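Local structure of L-methionine gamma-lyase (Fusobacterium nucleatum subsp. nucleatum, 6LXU) at residues T328-L333 against G394-I398. The protein belongs to the Cys/Met metabolism family of pyridoxal-phosphate-dependent enzymes and carries its cofactor covalently bound to a lysine. Residues are numbered along the deposited sequence.
Sequences TLLNNL and GLEKI
Residues 328-332 end helix 322-332, with Leu333 leaving in an extended conformation (phi/psi -76/140); residues 394-398 run from the closing part of helix 384-396 to the C-terminus of the chain. Their CA atoms are 4.9 Å apart at Leu329 and Gly394, widening to 6.3 Å at Thr328 and Ile398. The absence of a side chain at Gly394 lets the backbones come this close, a common way for helices to pack tightly: a CB there would clash with Leu329 CD1 and Leu333 CD2. Leu329, with chi1 t and chi2 p, instead brings CD1 to 3.5 Å from Gly394 C and 4.0 Å from Leu395 CG, while its CB lies 4.3 Å from Ile398 CD1. Asn332 (chi1 m) folds back, its ND2 donating to Thr328 O at 2.8 Å, and its CG lies 3.7 Å from Lys397 CG. Thr328 CG2 approaches Lys397 O at 3.6 Å. No hydrogen bond joins the segments themselves, but Gln393 reaches Asn332 O, and Lys286 NZ hydrogen-bonds to Leu395 O and the terminal carboxylate of Ile398. Leu329, Leu395 and Ile398 pack on Leu319 of strand 314-319, and Leu330 and Leu333 on Ile349 of strand 348-350, so both segments lie against the sheet containing these strands.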
ATOM      1  N   THR A 328     -29.867  21.063  13.209  1.00 12.33           N
ATOM      2  CA  THR A 328     -29.671  20.947  14.639  1.00 12.96           C
ATOM      3  C   THR A 328     -29.354  19.506  15.050  1.00 11.97           C
ATOM      4  O   THR A 328     -28.450  19.287  15.850  1.00 12.03           O
ATOM      5  CB  THR A 328     -30.884  21.499  15.418  1.00 14.21           C
ATOM      6  OG1 THR A 328     -30.981  22.909  15.168  1.00 15.99           O
ATOM      7  CG2 THR A 328     -30.739  21.259  16.914  1.00 15.10           C
ATOM      8  N   LEU A 329     -30.111  18.545  14.521  1.00 11.21           N
ATOM      9  CA  LEU A 329     -29.829  17.143  14.795  1.00 10.47           C
ATOM     10  C   LEU A 329     -28.386  16.805  14.420  1.00  9.93           C
ATOM     11  O   LEU A 329     -27.607  16.360  15.260  1.00  9.82           O
ATOM     12  CB  LEU A 329     -30.777  16.213  14.024  1.00 10.37           C
ATOM     13  CG  LEU A 329     -30.444  14.715  14.141  1.00 10.56           C
ATOM     14  CD1 LEU A 329     -30.510  14.248  15.582  1.00 10.74           C
ATOM     15  CD2 LEU A 329     -31.347  13.879  13.252  1.00 10.52           C
ATOM     16  N   LEU A 330     -28.036  17.041  13.161  1.00  9.56           N
ATOM     17  CA  LEU A 330     -26.719  16.619  12.680  1.00  9.65           C
ATOM     18  C   LEU A 330     -25.592  17.325  13.395  1.00 10.28           C
ATOM     19  O   LEU A 330     -24.590  16.700  13.746  1.00  9.82           O
ATOM     20  CB  LEU A 330     -26.582  16.801  11.180  1.00  9.56           C
ATOM     21  CG  LEU A 330     -27.020  15.577  10.377  1.00  9.55           C
ATOM     22  CD1 LEU A 330     -28.496  15.236  10.545  1.00  9.71           C
ATOM     23  CD2 LEU A 330     -26.708  15.795   8.914  1.00  9.91           C
ATOM     24  N   ASN A 331     -25.753  18.625  13.650  1.00 10.54           N
ATOM     25  CA  ASN A 331     -24.695  19.398  14.313  1.00 11.22           C
ATOM     26  C   ASN A 331     -24.426  18.983  15.758  1.00 11.54           C
ATOM     27  O   ASN A 331     -23.372  19.318  16.303  1.00 12.97           O
ATOM     28  CB  ASN A 331     -24.988  20.895  14.225  1.00 11.72           C
ATOM     29  CG  ASN A 331     -24.824  21.431  12.820  1.00 12.04           C
ATOM     30  OD1 ASN A 331     -24.231  20.778  11.959  1.00 12.71           O
ATOM     31  ND2 ASN A 331     -25.367  22.612  12.566  1.00 13.08           N
ATOM     32  N   ASN A 332     -25.353  18.256  16.375  1.00 11.04           N
ATOM     33  CA  ASN A 332     -25.192  17.763  17.742  1.00 11.30           C
ATOM     34  C   ASN A 332     -24.731  16.315  17.863  1.00 11.22           C
ATOM     35  O   ASN A 332     -24.475  15.850  18.973  1.00 11.85           O
ATOM     36  CB  ASN A 332     -26.496  17.962  18.517  1.00 12.32           C
ATOM     37  CG  ASN A 332     -26.646  19.374  19.010  1.00 13.08           C
ATOM     38  OD1 ASN A 332     -26.063  19.731  20.031  1.00 15.47           O
ATOM     39  ND2 ASN A 332     -27.406  20.186  18.289  1.00 14.00           N
ATOM     40  N   LEU A 333     -24.635  15.594  16.741  1.00 10.75           N
ATOM     41  CA  LEU A 333     -24.232  14.180  16.806  1.00 10.77           C
ATOM     42  C   LEU A 333     -22.740  14.055  17.056  1.00 11.40           C
ATOM     43  O   LEU A 333     -21.950  14.838  16.528  1.00 12.58           O
ATOM     44  CB  LEU A 333     -24.650  13.431  15.543  1.00 10.32           C
ATOM     45  CG  LEU A 333     -26.169  13.389  15.317  1.00 10.15           C
ATOM     46  CD1 LEU A 333     -26.508  12.799  13.953  1.00  9.92           C
ATOM     47  CD2 LEU A 333     -26.868  12.633  16.430  1.00 10.24           C
ATOM     48  N   GLY A 394     -29.211  13.863  20.203  1.00 11.18           N
ATOM     49  CA  GLY A 394     -29.335  14.857  19.151  1.00 11.19           C
ATOM     50  C   GLY A 394     -30.776  15.292  18.936  1.00 11.14           C
ATOM     51  O   GLY A 394     -31.069  16.490  18.764  1.00 11.75           O
ATOM     52  N   LEU A 395     -31.678  14.323  18.921  1.00 11.21           N
ATOM     53  CA  LEU A 395     -33.112  14.609  18.752  1.00 11.79           C
ATOM     54  C   LEU A 395     -33.668  15.442  19.914  1.00 13.17           C
ATOM     55  O   LEU A 395     -34.563  16.270  19.700  1.00 13.18           O
ATOM     56  CB  LEU A 395     -33.912  13.314  18.602  1.00 11.25           C
ATOM     57  CG  LEU A 395     -33.705  12.558  17.280  1.00 11.05           C
ATOM     58  CD1 LEU A 395     -34.205  11.130  17.425  1.00 11.21           C
ATOM     59  CD2 LEU A 395     -34.375  13.268  16.116  1.00 11.12           C
ATOM     60  N   GLU A 396     -33.135  15.248  21.122  1.00 14.48           N
ATOM     61  CA  GLU A 396     -33.529  16.052  22.296  1.00 16.89           C
ATOM     62  C   GLU A 396     -33.273  17.543  22.092  1.00 17.74           C
ATOM     63  O   GLU A 396     -33.982  18.374  22.678  1.00 18.49           O
ATOM     64  CB  GLU A 396     -32.792  15.588  23.562  1.00 18.77           C
ATOM     65  CG  GLU A 396     -33.302  14.282  24.150  1.00 21.57           C
ATOM     66  CD  GLU A 396     -32.477  13.758  25.319  1.00 24.50           C
ATOM     67  OE1 GLU A 396     -31.361  14.266  25.577  1.00 28.45           O
ATOM     68  OE2 GLU A 396     -32.947  12.809  25.987  1.00 28.04           O
ATOM     69  N   LYS A 397     -32.275  17.890  21.276  1.00 17.74           N
ATOM     70  CA  LYS A 397     -31.908  19.293  21.031  1.00 18.98           C
ATOM     71  C   LYS A 397     -32.836  20.025  20.065  1.00 19.37           C
ATOM     72  O   LYS A 397     -32.749  21.248  19.952  1.00 19.89           O
ATOM     73  CB  LYS A 397     -30.469  19.410  20.506  1.00 20.23           C
ATOM     74  CG  LYS A 397     -29.400  18.686  21.312  1.00 21.70           C
ATOM     75  CD  LYS A 397     -29.410  19.052  22.782  1.00 22.85           C
ATOM     76  CE  LYS A 397     -28.201  18.476  23.500  1.00 23.75           C
ATOM     77  NZ  LYS A 397     -28.282  16.993  23.641  1.00 24.22           N
ATOM     78  N   ILE A 398     -33.699  19.309  19.350  1.00 19.14           N
ATOM     79  CA  ILE A 398     -34.629  19.955  18.424  1.00 20.34           C
ATOM     80  C   ILE A 398     -35.751  20.585  19.245  1.00 21.46           C
ATOM     81  O   ILE A 398     -36.435  19.885  19.986  1.00 22.05           O
ATOM     82  CB  ILE A 398     -35.234  18.963  17.409  1.00 20.46           C
ATOM     83  CG1 ILE A 398     -34.142  18.337  16.535  1.00 20.15           C
ATOM     84  CG2 ILE A 398     -36.272  19.668  16.532  1.00 20.53           C
ATOM     85  CD1 ILE A 398     -34.594  17.091  15.801  1.00 19.66           C
ATOM     86  OXT ILE A 398     -36.001  21.794  19.174  1.00 24.21           O
TER